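3',5'-nucleoside bisphosphate phosphatase (Chromobacterium violaceum, PDB 2YB1) hydrolyses nucleoside 3',5'-bisphosphates to nucleoside 5'-phosphates and orthophosphate, using three manganese ions per subunit. Local coordinates at residues 18-23 and 47-52; 25-29 and 258-262; 31-35 and 57-61. All coordinates share one frame. Residues are numbered along the deposited sequence.

Interaction 1 of 3, residues 18-23 and 47-52; sequences TPTEVI and EAAAAA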
ATOM      1  N   THR A  18       2.514 -13.071  -7.824  1.00  4.72           N
ATOM      2  CA  THR A  18       3.848 -12.546  -8.084  1.00  5.15           C
ATOM      3  C   THR A  18       3.741 -11.230  -8.868  1.00  5.29           C
ATOM      4  O   THR A  18       2.695 -10.912  -9.442  1.00  4.65           O
ATOM      5  CB  THR A  18       4.709 -13.539  -8.894  1.00  5.68           C
ATOM      6  OG1 THR A  18       4.148 -13.692 -10.204  1.00  7.17           O
ATOM      7  CG2 THR A  18       4.768 -14.906  -8.189  1.00  5.93           C
ATOM      8  N   PRO A  19       4.829 -10.453  -8.894  1.00  7.00           N
ATOM      9  CA  PRO A  19       4.806  -9.223  -9.690  1.00  6.50           C
ATOM     10  C   PRO A  19       4.384  -9.503 -11.142  1.00  8.15           C
ATOM     11  O   PRO A  19       3.592  -8.752 -11.701  1.00  7.32           O
ATOM     12  CB  PRO A  19       6.260  -8.731  -9.600  1.00  5.81           C
ATOM     13  CG  PRO A  19       6.737  -9.270  -8.237  1.00  4.59           C
ATOM     14  CD  PRO A  19       6.107 -10.638  -8.172  1.00  4.18           C
ATOM     15  N   THR A  20       4.899 -10.574 -11.750  1.00  7.02           N
ATOM     16  CA  THR A  20       4.508 -10.892 -13.123  1.00  4.97           C
ATOM     17  C   THR A  20       3.015 -11.228 -13.201  1.00  6.45           C
ATOM     18  O   THR A  20       2.297 -10.725 -14.072  1.00  5.96           O
ATOM     19  CB  THR A  20       5.364 -12.022 -13.731  1.00  6.45           C
ATOM     20  OG1 THR A  20       6.700 -11.550 -13.920  1.00  4.81           O
ATOM     21  CG2 THR A  20       4.821 -12.443 -15.089  1.00  8.46           C
ATOM     22  N   GLU A  21       2.539 -12.050 -12.271  1.00  6.23           N
ATOM     23  CA  GLU A  21       1.145 -12.485 -12.296  1.00  5.20           C
ATOM     24  C   GLU A  21       0.161 -11.337 -12.104  1.00  3.88           C
ATOM     25  O   GLU A  21      -0.879 -11.294 -12.761  1.00  4.30           O
ATOM     26  CB  GLU A  21       0.893 -13.558 -11.235  1.00  8.06           C
ATOM     27  CG  GLU A  21       1.559 -14.890 -11.538  1.00  9.71           C
ATOM     28  CD  GLU A  21       1.476 -15.857 -10.366  1.00 11.15           C
ATOM     29  OE1 GLU A  21       1.212 -15.408  -9.230  1.00  8.46           O
ATOM     30  OE2 GLU A  21       1.675 -17.063 -10.581  1.00 11.89           O
ATOM     31  N   VAL A  22       0.480 -10.415 -11.198  1.00  2.13           N
ATOM     32  CA  VAL A  22      -0.454  -9.324 -10.885  1.00  4.57           C
ATOM     33  C   VAL A  22      -0.517  -8.318 -12.040  1.00  4.20           C
ATOM     34  O   VAL A  22      -1.594  -7.827 -12.394  1.00  1.92           O
ATOM     35  CB  VAL A  22      -0.149  -8.654  -9.507  1.00  5.05           C
ATOM     36  CG1 VAL A  22       1.124  -7.822  -9.566  1.00  3.64           C
ATOM     37  CG2 VAL A  22      -1.364  -7.811  -9.013  1.00  2.12           C
ATOM     38  N   ILE A  23       0.630  -8.060 -12.666  1.00  3.54           N
ATOM     39  CA  ILE A  23       0.666  -7.211 -13.863  1.00  5.33           C
ATOM     40  C   ILE A  23      -0.117  -7.848 -15.015  1.00  5.90           C
ATOM     41  O   ILE A  23      -0.891  -7.173 -15.707  1.00  5.48           O
ATOM     42  CB  ILE A  23       2.129  -6.912 -14.321  1.00  7.51           C
ATOM     43  CG1 ILE A  23       2.874  -6.069 -13.272  1.00  6.44           C
ATOM     44  CG2 ILE A  23       2.146  -6.230 -15.688  1.00  6.48           C
ATOM     45  CD1 ILE A  23       2.244  -4.703 -13.009  1.00  7.09           C
ATOM     46  N   GLU A  47      10.826  -6.704 -11.748  1.00  4.35           N
ATOM     47  CA  GLU A  47      10.013  -7.730 -12.401  1.00  5.88           C
ATOM     48  C   GLU A  47       8.691  -7.149 -12.927  1.00  5.61           C
ATOM     49  O   GLU A  47       8.286  -7.416 -14.070  1.00  5.01           O
ATOM     50  CB  GLU A  47       9.728  -8.885 -11.440  1.00  6.78           C
ATOM     51  CG  GLU A  47       8.857  -9.978 -12.043  1.00  7.91           C
ATOM     52  CD  GLU A  47       8.547 -11.096 -11.062  1.00  6.48           C
ATOM     53  OE1 GLU A  47       9.289 -11.259 -10.069  1.00  4.41           O
ATOM     54  OE2 GLU A  47       7.553 -11.813 -11.293  1.00  6.55           O
ATOM     55  N   ALA A  48       8.008  -6.376 -12.089  1.00  6.02           N
ATOM     56  CA  ALA A  48       6.753  -5.751 -12.503  1.00  6.73           C
ATOM     57  C   ALA A  48       6.966  -4.859 -13.725  1.00  5.45           C
ATOM     58  O   ALA A  48       6.166  -4.880 -14.658  1.00  4.11           O
ATOM     59  CB  ALA A  48       6.127  -4.943 -11.348  1.00  4.58           C
ATOM     60  N   ALA A  49       8.039  -4.075 -13.710  1.00  7.09           N
ATOM     61  CA  ALA A  49       8.349  -3.181 -14.833  1.00  8.03           C
ATOM     62  C   ALA A  49       8.554  -3.956 -16.136  1.00  5.61           C
ATOM     63  O   ALA A  49       8.056  -3.573 -17.195  1.00  5.31           O
ATOM     64  CB  ALA A  49       9.584  -2.313 -14.517  1.00 10.09           C
ATOM     65  N   ALA A  50       9.297  -5.049 -16.058  1.00  5.32           N
ATOM     66  CA  ALA A  50       9.539  -5.870 -17.233  1.00  3.61           C
ATOM     67  C   ALA A  50       8.238  -6.485 -17.748  1.00  4.99           C
ATOM     68  O   ALA A  50       7.999  -6.556 -18.965  1.00  4.27           O
ATOM     69  CB  ALA A  50      10.566  -6.967 -16.916  1.00  4.25           C
ATOM     70  N   ALA A  51       7.405  -6.950 -16.818  1.00  5.38           N
ATOM     71  CA  ALA A  51       6.125  -7.549 -17.177  1.00  6.82           C
ATOM     72  C   ALA A  51       5.190  -6.513 -17.816  1.00  7.41           C
ATOM     73  O   ALA A  51       4.512  -6.801 -18.809  1.00  5.95           O
ATOM     74  CB  ALA A  51       5.479  -8.201 -15.948  1.00  5.21           C
ATOM     75  N   ALA A  52       5.168  -5.301 -17.263  1.00  5.64           N
ATOM     76  CA  ALA A  52       4.347  -4.233 -17.831  1.00  3.95           C
ATOM     77  C   ALA A  52       4.814  -3.832 -19.240  1.00  3.59           C
ATOM     78  O   ALA A  52       4.005  -3.753 -20.166  1.00  2.98           O
ATOM     79  CB  ALA A  52       4.313  -3.007 -16.894  1.00  1.57           C
TER
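Two helices meet here near the start of one of them, and the polar groups of that first turn are satisfied from two sources. The first is local. Thr18 sits at the N-cap, where its OG1 accepts from Glu21 N at 3.1 Å, while Glu21 OE1 takes the hydrogen of Thr18 N at 3.0 Å; the reciprocal pair is a capping box. The second source is the partner helix. Glu47, with chi1 and chi2 both t, reaches across in extended form, and its OE2 accepts twice from one residue: from Thr20 N at 3.0 Å (N-H...O angle 143°) and from Thr20 OG1 at 2.8 Å. The amides of Thr20 and Glu21, which as first-turn groups lack an earlier carbonyl within the helix, thus both find side-chain acceptors. Regular helical bonding then takes over with Val22 N to Thr18 O at 2.9 Å.

Beyond these polar groups the contact is apolar and close. The Pro19 ring packs along Glu47 and Ala48, CB to CB of Pro19 and Ala48 being 4.2 Å. Ile23 spans a full turn of the other helix: its CG1 lies 3.9 Å from Ala48 CB, its CG2 3.9 Å from Ala51 CB and 4.1 Å from Ala52 CB. Small alanines let the short axes approach to 8.3 Å, crossing at -39° in a roughly parallel sense. Both helices pack on the same sheet, as their contacts indicate: Phe59 of strand 59-69 touches Ile23, Ala48 and Ala52, while in strand 33-36 Leu34 touches Ile23 and Leu36 touches Ala48.

Interaction 2 of 3, residues 25-29 and 258-262; sequences RAAAR and DVGHT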
ATOM      1  N   ARG A  25      -2.563  -9.963 -14.777  1.00  4.80           N
ATOM      2  CA  ARG A  25      -3.982  -9.923 -14.431  1.00  4.79           C
ATOM      3  C   ARG A  25      -4.533  -8.528 -14.717  1.00  5.58           C
ATOM      4  O   ARG A  25      -5.575  -8.385 -15.354  1.00  4.21           O
ATOM      5  CB  ARG A  25      -4.194 -10.290 -12.959  1.00  5.92           C
ATOM      6  CG  ARG A  25      -5.670 -10.282 -12.504  1.00  5.99           C
ATOM      7  CD  ARG A  25      -5.768 -10.620 -11.015  1.00  8.15           C
ATOM      8  NE  ARG A  25      -7.144 -10.651 -10.513  1.00 11.73           N
ATOM      9  CZ  ARG A  25      -7.924 -11.731 -10.466  1.00 15.37           C
ATOM     10  NH1 ARG A  25      -7.482 -12.903 -10.906  1.00 15.31           N
ATOM     11  NH2 ARG A  25      -9.160 -11.638  -9.975  1.00 14.80           N
ATOM     12  N   ALA A  26      -3.820  -7.499 -14.260  1.00  5.49           N
ATOM     13  CA  ALA A  26      -4.211  -6.119 -14.543  1.00  6.16           C
ATOM     14  C   ALA A  26      -4.336  -5.895 -16.053  1.00  6.22           C
ATOM     15  O   ALA A  26      -5.235  -5.193 -16.519  1.00  5.80           O
ATOM     16  CB  ALA A  26      -3.192  -5.155 -13.953  1.00  5.77           C
ATOM     17  N   ALA A  27      -3.436  -6.513 -16.813  1.00  5.62           N
ATOM     18  CA  ALA A  27      -3.346  -6.278 -18.255  1.00  4.32           C
ATOM     19  C   ALA A  27      -4.606  -6.717 -19.012  1.00  6.69           C
ATOM     20  O   ALA A  27      -4.865  -6.251 -20.121  1.00  8.80           O
ATOM     21  CB  ALA A  27      -2.104  -6.977 -18.828  1.00  2.57           C
ATOM     22  N   ALA A  28      -5.380  -7.623 -18.427  1.00  7.87           N
ATOM     23  CA  ALA A  28      -6.600  -8.100 -19.079  1.00  8.21           C
ATOM     24  C   ALA A  28      -7.596  -6.945 -19.204  1.00  9.98           C
ATOM     25  O   ALA A  28      -8.471  -6.959 -20.064  1.00  8.65           O
ATOM     26  CB  ALA A  28      -7.209  -9.266 -18.306  1.00  5.54           C
ATOM     27  N   ARG A  29      -7.437  -5.936 -18.353  1.00  9.23           N
ATOM     28  CA  ARG A  29      -8.315  -4.751 -18.365  1.00  9.64           C
ATOM     29  C   ARG A  29      -7.823  -3.630 -19.288  1.00  8.54           C
ATOM     30  O   ARG A  29      -8.384  -2.528 -19.286  1.00 10.19           O
ATOM     31  CB  ARG A  29      -8.490  -4.189 -16.948  1.00 12.36           C
ATOM     32  CG  ARG A  29      -8.747  -5.229 -15.868  1.00 19.87           C
ATOM     33  CD  ARG A  29     -10.167  -5.773 -15.900  1.00 27.11           C
ATOM     34  NE  ARG A  29     -11.083  -4.958 -15.104  1.00 33.36           N
ATOM     35  CZ  ARG A  29     -12.082  -4.240 -15.610  1.00 37.73           C
ATOM     36  NH1 ARG A  29     -12.311  -4.237 -16.917  1.00 39.58           N
ATOM     37  NH2 ARG A  29     -12.858  -3.524 -14.806  1.00 39.33           N
ATOM     38  N   ASP A 258     -10.908  -5.094  -8.327  1.00 18.41           N
ATOM     39  CA  ASP A 258      -9.884  -5.852  -9.036  1.00 21.45           C
ATOM     40  C   ASP A 258      -8.843  -4.944  -9.668  1.00 17.34           C
ATOM     41  O   ASP A 258      -9.110  -3.784 -10.003  1.00 18.74           O
ATOM     42  CB  ASP A 258     -10.473  -6.777 -10.109  1.00 24.91           C
ATOM     43  CG  ASP A 258      -9.397  -7.635 -10.798  1.00 25.44           C
ATOM     44  OD1 ASP A 258      -8.620  -8.318 -10.079  1.00 15.67           O
ATOM     45  OD2 ASP A 258      -9.312  -7.596 -12.060  1.00 29.22           O
ATOM     46  N   VAL A 259      -7.658  -5.505  -9.845  1.00 10.50           N
ATOM     47  CA  VAL A 259      -6.496  -4.748 -10.260  1.00  9.70           C
ATOM     48  C   VAL A 259      -6.601  -4.300 -11.718  1.00  8.53           C
ATOM     49  O   VAL A 259      -7.116  -5.029 -12.569  1.00  8.57           O
ATOM     50  CB  VAL A 259      -5.209  -5.581 -10.052  1.00  6.79           C
ATOM     51  CG1 VAL A 259      -5.194  -6.796 -10.996  1.00  7.45           C
ATOM     52  CG2 VAL A 259      -3.974  -4.718 -10.250  1.00  6.42           C
ATOM     53  N   GLY A 260      -6.116  -3.096 -12.004  1.00  6.37           N
ATOM     54  CA  GLY A 260      -6.046  -2.625 -13.377  1.00  5.63           C
ATOM     55  C   GLY A 260      -7.156  -1.650 -13.730  1.00  7.50           C
ATOM     56  O   GLY A 260      -7.190  -1.102 -14.835  1.00  6.92           O
ATOM     57  N   HIS A 261      -8.058  -1.433 -12.778  1.00  7.55           N
ATOM     58  CA  HIS A 261      -9.200  -0.545 -12.976  1.00 10.22           C
ATOM     59  C   HIS A 261      -9.507   0.201 -11.678  1.00  7.84           C
ATOM     60  O   HIS A 261      -9.346  -0.344 -10.589  1.00  5.71           O
ATOM     61  CB  HIS A 261     -10.423  -1.354 -13.414  1.00 16.18           C
ATOM     62  CG  HIS A 261     -11.647  -0.524 -13.644  1.00 24.54           C
ATOM     63  ND1 HIS A 261     -12.670  -0.429 -12.723  1.00 28.40           N
ATOM     64  CD2 HIS A 261     -12.015   0.253 -14.692  1.00 26.68           C
ATOM     65  CE1 HIS A 261     -13.612   0.370 -13.191  1.00 27.58           C
ATOM     66  NE2 HIS A 261     -13.241   0.794 -14.387  1.00 27.64           N
ATOM     67  N   THR A 262      -9.939   1.452 -11.798  1.00  7.12           N
ATOM     68  CA  THR A 262     -10.395   2.218 -10.646  1.00  5.55           C
ATOM     69  C   THR A 262     -11.600   3.058 -11.061  1.00  9.32           C
ATOM     70  O   THR A 262     -11.860   3.248 -12.256  1.00  8.26           O
ATOM     71  CB  THR A 262      -9.298   3.153 -10.101  1.00  4.74           C
ATOM     72  OG1 THR A 262      -8.794   3.953 -11.170  1.00  5.77           O
ATOM     73  CG2 THR A 262      -8.159   2.354  -9.467  1.00  4.21           C
TER
HETATM   74  O   HOH W   1      -8.154  -8.643 -14.641  1.00 25.66           O
HETATM   75  O   HOH W   2      -8.547  -0.860 -17.135  1.00 12.86           O
HETATM   76  O   HOH W   3     -11.717  -4.438 -11.676  1.00 37.79           O
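Arg25 and Arg29, four residues apart, approach the 258-262 loop with contrasting conformations. Arg25 is fully extended through chi3 (t, t, t), which carries its guanidinium out to Asp258: NE donates to OD1 at 2.8 Å and 160°, forming a salt bridge, with a weak second bond from NH2 to the same OD1 at 3.4 Å. OD1 lies at the guanidinium edge, near its plane. Asp258 OD2 accepts from water 1 at 3.0 Å, and that water also donates to Arg25 O at 2.7 Å.

Arg29 is instead folded, with three m torsions, so that its chain curls over the loop. Its CG comes within 3.7 Å of Val259 O, and its NH2 lies over one face of the His261 ring, 3.4 Å from CG. The Val259 side chain (chi1 p) turns both methyls to the helix: CG1 lies 3.6 Å from Ala26 N and 3.8 Å from Arg25 CG, CG2 3.8 Å from Ala26 CB.

Gly260 passes 4.1 Å from Ala26, CA to CA. Its phi/psi of 102/-4 suits the third position of the type II turn from Asp258 to His261, and a CB there would stand 2.7 Å from Ala26 O, a clash. Water 2 closes the far end, donating to Arg29 O and Gly260 O, both at 2.7 Å. Gly260 N is hydrogen-bonded to Asp5 OD2, and Thr262 OG1 to Ile4 O, so the loop is tied to the edge strand 4-5. A type II beta turn thus packs on a PHP-domain helix, with the Val259 side chain about 11 Å from manganese.

Interaction 3 of 3, residues 31-35 and 57-61; sequences PALLA and IPFLN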
ATOM      1  N   PRO A  31      -5.126  -1.604 -19.134  1.00  6.00           N
ATOM      2  CA  PRO A  31      -4.825  -0.395 -18.355  1.00  6.63           C
ATOM      3  C   PRO A  31      -3.892   0.551 -19.109  1.00  6.29           C
ATOM      4  O   PRO A  31      -3.071   0.080 -19.901  1.00  8.40           O
ATOM      5  CB  PRO A  31      -4.133  -0.947 -17.103  1.00  5.39           C
ATOM      6  CG  PRO A  31      -3.457  -2.222 -17.601  1.00  4.80           C
ATOM      7  CD  PRO A  31      -4.399  -2.796 -18.644  1.00  3.79           C
ATOM      8  N   ALA A  32      -4.048   1.863 -18.917  1.00  5.45           N
ATOM      9  CA  ALA A  32      -3.124   2.832 -19.517  1.00  4.10           C
ATOM     10  C   ALA A  32      -1.911   3.130 -18.633  1.00  6.98           C
ATOM     11  O   ALA A  32      -0.912   3.669 -19.100  1.00  6.86           O
ATOM     12  CB  ALA A  32      -3.860   4.142 -19.856  1.00  4.02           C
ATOM     13  N   LEU A  33      -2.026   2.845 -17.340  1.00  8.04           N
ATOM     14  CA  LEU A  33      -0.915   3.056 -16.413  1.00  6.21           C
ATOM     15  C   LEU A  33      -1.074   2.183 -15.173  1.00  5.99           C
ATOM     16  O   LEU A  33      -2.178   2.095 -14.626  1.00  5.97           O
ATOM     17  CB  LEU A  33      -0.869   4.536 -16.011  1.00  4.99           C
ATOM     18  CG  LEU A  33       0.229   5.003 -15.063  1.00  4.95           C
ATOM     19  CD1 LEU A  33       1.595   4.885 -15.731  1.00  4.96           C
ATOM     20  CD2 LEU A  33      -0.031   6.455 -14.627  1.00  3.23           C
ATOM     21  N   LEU A  34       0.033   1.615 -14.685  1.00  6.85           N
ATOM     22  CA  LEU A  34       0.038   0.818 -13.451  1.00  4.69           C
ATOM     23  C   LEU A  34       1.194   1.225 -12.528  1.00  4.13           C
ATOM     24  O   LEU A  34       2.245   1.684 -13.005  1.00  4.40           O
ATOM     25  CB  LEU A  34       0.166  -0.673 -13.773  1.00  2.96           C
ATOM     26  CG  LEU A  34      -0.928  -1.346 -14.612  1.00  3.68           C
ATOM     27  CD1 LEU A  34      -0.535  -2.796 -14.967  1.00  1.40           C
ATOM     28  CD2 LEU A  34      -2.281  -1.320 -13.902  1.00  2.93           C
ATOM     29  N   ALA A  35       0.996   1.074 -11.217  1.00  4.58           N
ATOM     30  CA  ALA A  35       2.103   1.182 -10.254  1.00  7.56           C
ATOM     31  C   ALA A  35       1.995   0.117  -9.158  1.00  5.59           C
ATOM     32  O   ALA A  35       0.986   0.046  -8.453  1.00  5.02           O
ATOM     33  CB  ALA A  35       2.187   2.607  -9.644  1.00  0.77           C
ATOM     34  N   ILE A  57       2.386  -1.678 -21.463  1.00  5.77           N
ATOM     35  CA  ILE A  57       1.722  -0.863 -20.435  1.00  5.22           C
ATOM     36  C   ILE A  57       2.692   0.065 -19.704  1.00  6.07           C
ATOM     37  O   ILE A  57       3.630  -0.407 -19.051  1.00  5.90           O
ATOM     38  CB  ILE A  57       1.072  -1.761 -19.355  1.00  5.57           C
ATOM     39  CG1 ILE A  57       0.112  -2.782 -19.987  1.00  5.02           C
ATOM     40  CG2 ILE A  57       0.374  -0.909 -18.289  1.00  3.99           C
ATOM     41  CD1 ILE A  57      -0.313  -3.917 -19.038  1.00  2.97           C
ATOM     42  N   PRO A  58       2.463   1.388 -19.790  1.00  7.19           N
ATOM     43  CA  PRO A  58       3.269   2.334 -19.005  1.00  5.73           C
ATOM     44  C   PRO A  58       3.223   2.004 -17.514  1.00  6.30           C
ATOM     45  O   PRO A  58       2.180   1.567 -16.998  1.00  5.22           O
ATOM     46  CB  PRO A  58       2.587   3.684 -19.272  1.00  6.49           C
ATOM     47  CG  PRO A  58       1.988   3.519 -20.639  1.00  8.36           C
ATOM     48  CD  PRO A  58       1.495   2.081 -20.666  1.00  7.30           C
ATOM     49  N   PHE A  59       4.343   2.237 -16.830  1.00  4.86           N
ATOM     50  CA  PHE A  59       4.527   1.759 -15.471  1.00  4.31           C
ATOM     51  C   PHE A  59       5.246   2.804 -14.632  1.00  4.41           C
ATOM     52  O   PHE A  59       6.139   3.500 -15.121  1.00  5.52           O
ATOM     53  CB  PHE A  59       5.328   0.436 -15.482  1.00  5.57           C
ATOM     54  CG  PHE A  59       5.535  -0.167 -14.118  1.00  5.79           C
ATOM     55  CD1 PHE A  59       4.536  -0.920 -13.524  1.00  6.69           C
ATOM     56  CD2 PHE A  59       6.728   0.028 -13.423  1.00  6.45           C
ATOM     57  CE1 PHE A  59       4.716  -1.473 -12.256  1.00  7.78           C
ATOM     58  CE2 PHE A  59       6.918  -0.528 -12.160  1.00  7.47           C
ATOM     59  CZ  PHE A  59       5.914  -1.274 -11.574  1.00  8.59           C
ATOM     60  N   LEU A  60       4.832   2.914 -13.369  1.00  1.71           N
ATOM     61  CA  LEU A  60       5.522   3.729 -12.377  1.00  2.11           C
ATOM     62  C   LEU A  60       6.029   2.861 -11.231  1.00  3.16           C
ATOM     63  O   LEU A  60       5.282   2.054 -10.695  1.00  5.07           O
ATOM     64  CB  LEU A  60       4.551   4.762 -11.801  1.00  2.07           C
ATOM     65  CG  LEU A  60       4.237   5.961 -12.686  1.00  3.07           C
ATOM     66  CD1 LEU A  60       2.913   6.549 -12.267  1.00  3.79           C
ATOM     67  CD2 LEU A  60       5.379   6.996 -12.542  1.00  3.41           C
ATOM     68  N   ASN A  61       7.297   3.026 -10.858  1.00  3.21           N
ATOM     69  CA  ASN A  61       7.815   2.464  -9.613  1.00  5.93           C
ATOM     70  C   ASN A  61       7.044   2.987  -8.400  1.00  5.93           C
ATOM     71  O   ASN A  61       6.847   4.196  -8.267  1.00  4.36           O
ATOM     72  CB  ASN A  61       9.292   2.833  -9.434  1.00  6.15           C
ATOM     73  CG  ASN A  61      10.196   2.156 -10.454  1.00  6.61           C
ATOM     74  OD1 ASN A  61      11.172   2.750 -10.926  1.00  9.06           O
ATOM     75  ND2 ASN A  61       9.885   0.912 -10.788  1.00  2.80           N
TER
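Apolar side chains on the two faces of the sheet form the centre of this parallel strand pair, the two strands of a beta-alpha-beta unit whose crossover helix is 45-54. On one face Leu34 CG packs 3.9 Å from Ile57 CG2, and Leu34 CB lies 4.4 Å from Phe59 CD1; Pro31 CG extends this patch to Ile57 CD1 at 3.9 Å. Helices 19-27 and 45-54 cover that side, with Ile23 on Leu34 and Phe59, and Ala48 and Ala52 on Phe59. Leu33 and Leu60 meet on the opposite face, CD2 to CD1 at 3.8 Å, and Ala35 CB approaches Leu60 CB at 3.9 Å. Leu33 CD1 also touches Pro58 CB at 3.9 Å, and both residues touch Ile280.

The pairing is clearest at Leu34, strand 59-61 being weakly bonded. The short axes run 4.8 Å apart at 22°, in the same N-to-C sense, and Leu34 faces Phe59 with CA atoms 5.0 Å apart. Leu34 serves both of the hydrogen bonds that cross: its N donates to Pro58 O at 3.2 Å (153°), and its O accepts from Leu60 N at 2.9 Å (164°). It thus bonds both neighbours of its partner, as a parallel bridge requires.

Strand 33-36 is an inner strand of the sheet, since Leu33 and Ala35 have backbone hydrogen bonds to Asp5 on its other side. The Ala35 side chain is about 7 Å from that of His7, a manganese ligand. CA-H...O contacts supplement the backbone bonds: Leu33 CA to Pro58 O at 3.5 Å, and Phe59 CA to Leu34 O at 3.4 Å.

Overall arrangement
The three contacts are neighbours on one side of the chain's centre, with centres 10 to 12 Å apart. Helix 19-27 serves both interaction 1, through its first turns, and interaction 2, through its C-terminal part; strand 33-36 and helix 45-54 follow it, so interaction 3 joins the strands that flank the latter helix. Interaction 1 alternates along the chain with both others, whereas interaction 3 is nested within the loop closed by interaction 2. Direct touches link them: Ala48 CB to Phe59 CZ and Ala26 CB to Leu34 CD1, both 3.7 Å. Together they pack the first beta-alpha elements of the PHP domain around strand 33-36 and bring the late 258-262 loop onto helix 19-27, close to manganese-ligand residues.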